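PDB 4OM9: serine protease pet from Escherichia coli, which is a secreted autotransporter enterotoxin and serine protease of enteroaggregative Escherichia coli, probably cleaving alpha-fodrin in the host cell. Local coordinates for residues Lys459-Val465 / Asn480-His485; Asp917-Ile922 / Thr934-Thr940. All coordinates share one frame; numbering follows the deposited sequence.

Contact 1. Residues Lys459-Val465 / Asn480-His485; sequences KESVLSV and NVRLEH
The imidazole of His485 offers its edge to Val465: ND1 donates to Val465 O at 2.7 Å, and that oxygen lies close to the plane of the ring. With CG anti to the backbone N (chi1 -180°), the ring reaches past the last backbone bond between the segments, while NE2 donates to Ala494 O. Both ring nitrogens thus hold a carbonyl, which fixes the ring's rotation and would be consistent with a protonated ring. At the opposite end the amide of Asn480 lies against Glu460, its ND2 3.3 Å from Glu460 CA. Its OD1 accepts from Asn505, which also bonds Glu460 OE2, and its ND2 donates to Asn456 O. The Glu460 carboxylate passes Arg482, OE2 3.7 Å from Arg482 CB, its plane 41° from that of the guanidinium and with no salt bridge between them. Strands 461-465 and 481-485 run parallel in exact register, neighbouring strands of two successive rungs of the right-handed beta-helix that forms the stalk of such passenger domains. Five backbone bonds join the segments, the shortest from Leu463 N to Arg482 O at 2.6 Å. One face carries Ser461, Leu463, Val481 and Leu483. Leu463 and Leu483 run alongside each other in the same direction, CG of Leu463 3.9 Å from CD1 of Leu483. On the other face the carboxylate of Glu484 sits over Val462 CG1, its CD 3.6 Å away. Arg482 NE donates to Glu484 OE2 in a salt bridge modelled at a doubtfully short 2.5 Å; Arg482 NH1 goes on to Ser506 OG. OE1 of Glu484 accepts from a water that also bonds Ser464 OG.

Contact 2. Residues Asp917-Ile922 / Thr934-Thr940; sequences DVTPEI and TLTGYKT
Tyr938 lies across Val918 at about a right angle. Its CB meets Val918 CG1 at 3.4 Å, the one close apolar touch between these side chains, and CG stands farther from the same methyl, at 4.2 Å. Val918 CG1 can reach it because chi1 of -163° sets that methyl anti to the backbone N. From CG the ring runs on beside the Asp917-Val918 backbone, which lies at its edge, CD1 being 3.8 Å from Val918 CA. The hydroxyl at the tip leaves the contact and is hydrogen-bonded to Gly884 O, while the backbone N of Tyr938 donates to Asp886 OD1, so the loop around 884-886 holds this residue at both ends. Farther along, Pro920 lays CB against the backbone of Thr936, 3.5 Å from its N, and Thr919 OG1 comes within 3.1 Å of Lys939 CB. The side chains of Glu921 and Thr936 leave the backbone on the same side, CB of Glu921 against Thr936 CG2. The bond modelled from Glu921 N to Thr936 OG1 is very short and bent, and is best treated as doubtful. Beyond it, two CA-H...O contacts join the chains, Leu935 CA to Glu921 O at 3.1 Å and Ile922 CA to Thr934 O at 3.4 Å. Val918 and Pro920 also rest on Phe879. The segments, 154° apart, make an irregular, roughly antiparallel pairing of extended chain, without a backbone-to-backbone hydrogen bond between them, near the C-terminal end of the passenger domain, beyond the regular strands of its beta-helix.

Overall arrangement
Contact 1 and contact 2 mark two distant stations on one elongated molecule. Their centres are 72 Å apart and their nearest atoms about 60 Å apart, so they do not touch. In sequence they are in series: residues 459-485 come well before 917-940. Contact 1, about 20 Å from the centre of the chain, belongs to the regular parallel ladder; contact 2, about 67 Å from that centre, is an antiparallel-running surface pairing at the far end. Neither contains a residue identified as part of the protease active site. Together they contrast a regular strand-to-strand pairing of the stalk with a loosely bonded terminal region.

Contact 1. Residues Lys459-Val465 / Asn480-His485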
loop_
_atom_site.group_PDB
_atom_site.type_symbol
_atom_site.label_atom_id
_atom_site.label_comp_id
_atom_site.label_asym_id
_atom_site.label_seq_id
_atom_site.Cartn_x
_atom_site.Cartn_y
_atom_site.Cartn_z
ATOM N N LYS A 459 -18.469 20.399 2.425
ATOM C CA LYS A 459 -18.346 20.355 3.871
ATOM C C LYS A 459 -17.476 19.166 4.245
ATOM O O LYS A 459 -17.847 18.008 4.040
ATOM C CB LYS A 459 -19.710 20.257 4.544
ATOM C CG LYS A 459 -19.648 20.072 6.050
ATOM C CD LYS A 459 -21.057 20.193 6.675
ATOM C CE LYS A 459 -20.978 20.323 8.208
ATOM N NZ LYS A 459 -19.770 21.127 8.644
ATOM N N GLU A 460 -16.303 19.465 4.782
ATOM C CA GLU A 460 -15.317 18.433 5.041
ATOM C C GLU A 460 -15.706 17.652 6.281
ATOM O O GLU A 460 -16.240 18.227 7.235
ATOM C CB GLU A 460 -13.919 19.053 5.180
ATOM C CG GLU A 460 -13.064 18.448 6.253
ATOM C CD GLU A 460 -11.692 19.098 6.303
ATOM O OE1 GLU A 460 -11.466 19.966 7.184
ATOM O OE2 GLU A 460 -10.847 18.753 5.451
ATOM N N SER A 461 -15.448 16.346 6.244
ATOM C CA SER A 461 -15.741 15.447 7.345
ATOM C C SER A 461 -14.497 15.183 8.166
ATOM O O SER A 461 -13.464 14.770 7.632
ATOM C CB SER A 461 -16.299 14.109 6.833
ATOM O OG SER A 461 -17.661 14.194 6.430
ATOM N N VAL A 462 -14.590 15.401 9.471
ATOM C CA VAL A 462 -13.472 15.060 10.338
ATOM C C VAL A 462 -13.652 13.637 10.815
ATOM O O VAL A 462 -14.650 13.310 11.463
ATOM C CB VAL A 462 -13.351 15.978 11.557
ATOM C CG1 VAL A 462 -12.169 15.534 12.419
ATOM C CG2 VAL A 462 -13.201 17.416 11.130
ATOM N N LEU A 463 -12.690 12.787 10.471
ATOM C CA LEU A 463 -12.669 11.424 10.966
ATOM C C LEU A 463 -11.670 11.308 12.125
ATOM O O LEU A 463 -10.465 11.457 11.936
ATOM C CB LEU A 463 -12.323 10.466 9.835
ATOM C CG LEU A 463 -11.920 9.045 10.221
ATOM C CD1 LEU A 463 -13.093 8.336 10.871
ATOM C CD2 LEU A 463 -11.450 8.283 9.000
ATOM N N SER A 464 -12.180 11.062 13.325
ATOM C CA SER A 464 -11.334 10.946 14.500
ATOM C C SER A 464 -11.149 9.479 14.900
ATOM O O SER A 464 -12.121 8.714 15.019
ATOM C CB SER A 464 -11.930 11.752 15.668
ATOM O OG SER A 464 -12.139 13.121 15.316
ATOM N N VAL A 465 -9.899 9.071 15.091
ATOM C CA VAL A 465 -9.616 7.729 15.577
ATOM C C VAL A 465 -8.733 7.861 16.779
ATOM O O VAL A 465 -7.584 8.274 16.652
ATOM C CB VAL A 465 -8.907 6.853 14.536
ATOM C CG1 VAL A 465 -8.732 5.442 15.079
ATOM C CG2 VAL A 465 -9.663 6.869 13.222
ATOM N N ASN A 480 -13.427 13.825 0.756
ATOM C CA ASN A 480 -13.287 15.096 1.455
ATOM C C ASN A 480 -13.218 14.917 2.969
ATOM O O ASN A 480 -14.133 15.307 3.693
ATOM C CB ASN A 480 -14.446 16.021 1.074
ATOM C CG ASN A 480 -14.268 17.436 1.599
ATOM O OD1 ASN A 480 -13.156 17.861 1.903
ATOM N ND2 ASN A 480 -15.374 18.174 1.708
ATOM N N VAL A 481 -12.112 14.342 3.434
ATOM C CA VAL A 481 -11.971 13.943 4.826
ATOM C C VAL A 481 -10.732 14.585 5.487
ATOM O O VAL A 481 -9.726 14.857 4.830
ATOM C CB VAL A 481 -11.881 12.401 4.933
ATOM C CG1 VAL A 481 -11.676 11.947 6.359
ATOM C CG2 VAL A 481 -13.132 11.718 4.314
ATOM N N ARG A 482 -10.817 14.841 6.782
ATOM C CA ARG A 482 -9.637 15.156 7.569
ATOM C C ARG A 482 -9.546 14.107 8.653
ATOM O O ARG A 482 -10.565 13.761 9.260
ATOM C CB ARG A 482 -9.708 16.561 8.162
ATOM C CG ARG A 482 -8.848 16.780 9.382
ATOM C CD ARG A 482 -9.091 18.182 9.923
ATOM N NE ARG A 482 -8.441 18.425 11.207
ATOM C CZ ARG A 482 -7.259 19.014 11.355
ATOM N NH1 ARG A 482 -6.565 19.414 10.294
ATOM N NH2 ARG A 482 -6.768 19.208 12.573
ATOM N N LEU A 483 -8.336 13.583 8.867
ATOM C CA LEU A 483 -8.114 12.511 9.832
ATOM C C LEU A 483 -7.377 13.015 11.052
ATOM O O LEU A 483 -6.325 13.627 10.904
ATOM C CB LEU A 483 -7.314 11.386 9.198
ATOM C CG LEU A 483 -6.866 10.242 10.112
ATOM C CD1 LEU A 483 -8.042 9.525 10.706
ATOM C CD2 LEU A 483 -6.056 9.253 9.332
ATOM N N GLU A 484 -7.907 12.735 12.243
ATOM C CA GLU A 484 -7.287 13.174 13.483
ATOM C C GLU A 484 -7.039 12.036 14.459
ATOM O O GLU A 484 -7.934 11.278 14.773
ATOM C CB GLU A 484 -8.145 14.256 14.167
ATOM C CG GLU A 484 -8.336 15.489 13.321
ATOM C CD GLU A 484 -9.098 16.593 14.017
ATOM O OE1 GLU A 484 -9.531 16.394 15.170
ATOM O OE2 GLU A 484 -9.269 17.669 13.401
ATOM N N HIS A 485 -5.822 11.935 14.969
ATOM C CA HIS A 485 -5.522 10.987 16.038
ATOM C C HIS A 485 -5.071 11.805 17.268
ATOM O O HIS A 485 -3.886 11.922 17.521
ATOM C CB HIS A 485 -4.457 9.995 15.555
ATOM C CG HIS A 485 -4.055 8.958 16.555
ATOM N ND1 HIS A 485 -4.963 8.242 17.302
ATOM C CD2 HIS A 485 -2.837 8.483 16.897
ATOM C CE1 HIS A 485 -4.323 7.383 18.071
ATOM N NE2 HIS A 485 -3.030 7.506 17.844
HETATM O O HOH W 1 -10.188 14.427 17.161
#

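Contact 2. Residues Asp917-Ile922 / Thr934-Thr940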
loop_
_atom_site.group_PDB
_atom_site.type_symbol
_atom_site.label_atom_id
_atom_site.label_comp_id
_atom_site.label_asym_id
_atom_site.label_seq_id
_atom_site.Cartn_x
_atom_site.Cartn_y
_atom_site.Cartn_z
ATOM N N ASP A 917 43.631 47.020 -8.205
ATOM C CA ASP A 917 44.600 47.255 -9.267
ATOM C C ASP A 917 45.994 46.790 -8.868
ATOM O O ASP A 917 46.991 47.289 -9.383
ATOM C CB ASP A 917 44.634 48.737 -9.644
ATOM C CG ASP A 917 43.362 49.193 -10.334
ATOM O OD1 ASP A 917 42.305 48.569 -10.104
ATOM O OD2 ASP A 917 43.420 50.177 -11.104
ATOM N N VAL A 918 46.061 45.830 -7.952
ATOM C CA VAL A 918 47.342 45.336 -7.465
ATOM C C VAL A 918 47.622 43.924 -7.969
ATOM O O VAL A 918 46.961 42.972 -7.562
ATOM C CB VAL A 918 47.399 45.340 -5.929
ATOM C CG1 VAL A 918 48.837 45.232 -5.459
ATOM C CG2 VAL A 918 46.755 46.602 -5.379
ATOM N N THR A 919 48.608 43.792 -8.850
ATOM C CA THR A 919 48.934 42.496 -9.434
ATOM C C THR A 919 50.392 42.114 -9.216
ATOM O O THR A 919 51.265 42.536 -9.969
ATOM C CB THR A 919 48.639 42.470 -10.946
ATOM O OG1 THR A 919 49.280 43.584 -11.580
ATOM C CG2 THR A 919 47.139 42.537 -11.198
ATOM N N PRO A 920 50.657 41.309 -8.178
ATOM C CA PRO A 920 51.994 40.767 -7.916
ATOM C C PRO A 920 52.258 39.535 -8.775
ATOM O O PRO A 920 51.334 39.058 -9.435
ATOM C CB PRO A 920 51.945 40.393 -6.426
ATOM C CG PRO A 920 50.605 40.894 -5.915
ATOM C CD PRO A 920 49.713 40.964 -7.106
ATOM N N GLU A 921 53.487 39.027 -8.768
ATOM C CA GLU A 921 53.802 37.810 -9.514
ATOM C C GLU A 921 54.231 36.682 -8.579
ATOM O O GLU A 921 53.856 36.672 -7.412
ATOM C CB GLU A 921 54.878 38.077 -10.568
ATOM C CG GLU A 921 54.348 38.790 -11.808
ATOM C CD GLU A 921 53.214 38.031 -12.485
ATOM O OE1 GLU A 921 53.306 36.790 -12.595
ATOM O OE2 GLU A 921 52.227 38.675 -12.901
ATOM N N ILE A 922 55.006 35.730 -9.094
ATOM C CA ILE A 922 55.230 34.467 -8.388
ATOM C C ILE A 922 56.650 33.920 -8.510
ATOM O O ILE A 922 57.602 34.673 -8.704
ATOM C CB ILE A 922 54.262 33.380 -8.899
ATOM C CG1 ILE A 922 54.311 33.308 -10.430
ATOM C CG2 ILE A 922 52.841 33.646 -8.410
ATOM C CD1 ILE A 922 53.428 32.235 -11.039
ATOM N N THR A 934 55.746 32.634 -4.857
ATOM C CA THR A 934 55.973 33.856 -4.072
ATOM C C THR A 934 55.220 35.083 -4.610
ATOM O O THR A 934 54.173 34.939 -5.239
ATOM C CB THR A 934 57.472 34.198 -3.981
ATOM O OG1 THR A 934 57.654 35.311 -3.096
ATOM C CG2 THR A 934 58.033 34.550 -5.346
ATOM N N LEU A 935 55.736 36.285 -4.335
ATOM C CA LEU A 935 55.044 37.532 -4.686
ATOM C C LEU A 935 55.943 38.666 -5.199
ATOM O O LEU A 935 57.148 38.711 -4.916
ATOM C CB LEU A 935 54.255 38.050 -3.479
ATOM C CG LEU A 935 52.957 37.348 -3.068
ATOM C CD1 LEU A 935 53.226 36.142 -2.188
ATOM C CD2 LEU A 935 52.033 38.330 -2.364
ATOM N N THR A 936 55.335 39.586 -5.952
ATOM C CA THR A 936 56.017 40.797 -6.412
ATOM C C THR A 936 55.168 42.060 -6.205
ATOM O O THR A 936 54.651 42.300 -5.112
ATOM C CB THR A 936 56.414 40.712 -7.909
ATOM O OG1 THR A 936 55.240 40.668 -8.726
ATOM C CG2 THR A 936 57.278 39.488 -8.181
ATOM N N GLY A 937 55.012 42.851 -7.266
ATOM C CA GLY A 937 54.559 44.228 -7.143
ATOM C C GLY A 937 53.110 44.598 -7.413
ATOM O O GLY A 937 52.205 44.114 -6.739
ATOM N N TYR A 938 52.899 45.471 -8.382
ATOM C CA TYR A 938 51.558 45.921 -8.690
ATOM C C TYR A 938 51.525 46.634 -10.028
ATOM O O TYR A 938 52.551 47.049 -10.536
ATOM C CB TYR A 938 51.013 46.758 -7.527
ATOM C CG TYR A 938 50.623 48.179 -7.818
ATOM C CD1 TYR A 938 49.351 48.485 -8.234
ATOM C CD2 TYR A 938 51.532 49.210 -7.669
ATOM C CE1 TYR A 938 48.979 49.780 -8.485
ATOM C CE2 TYR A 938 51.171 50.511 -7.930
ATOM C CZ TYR A 938 49.893 50.782 -8.345
ATOM O OH TYR A 938 49.522 52.066 -8.600
ATOM N N LYS A 939 50.320 46.783 -10.566
ATOM C CA LYS A 939 50.135 47.398 -11.865
ATOM C C LYS A 939 48.912 48.292 -11.920
ATOM O O LYS A 939 48.399 48.724 -10.905
ATOM C CB LYS A 939 50.009 46.323 -12.932
ATOM C CG LYS A 939 51.131 46.333 -13.952
ATOM C CD LYS A 939 50.937 45.244 -14.984
ATOM C CE LYS A 939 52.260 44.911 -15.655
ATOM N NZ LYS A 939 53.128 44.011 -14.846
ATOM N N THR A 940 48.454 48.576 -13.126
ATOM C CA THR A 940 47.294 49.407 -13.276
ATOM C C THR A 940 46.516 49.119 -14.554
ATOM O O THR A 940 47.030 49.229 -15.659
ATOM C CB THR A 940 47.657 50.890 -13.183
ATOM O OG1 THR A 940 48.306 51.129 -11.941
ATOM C CG2 THR A 940 46.432 51.711 -13.209
#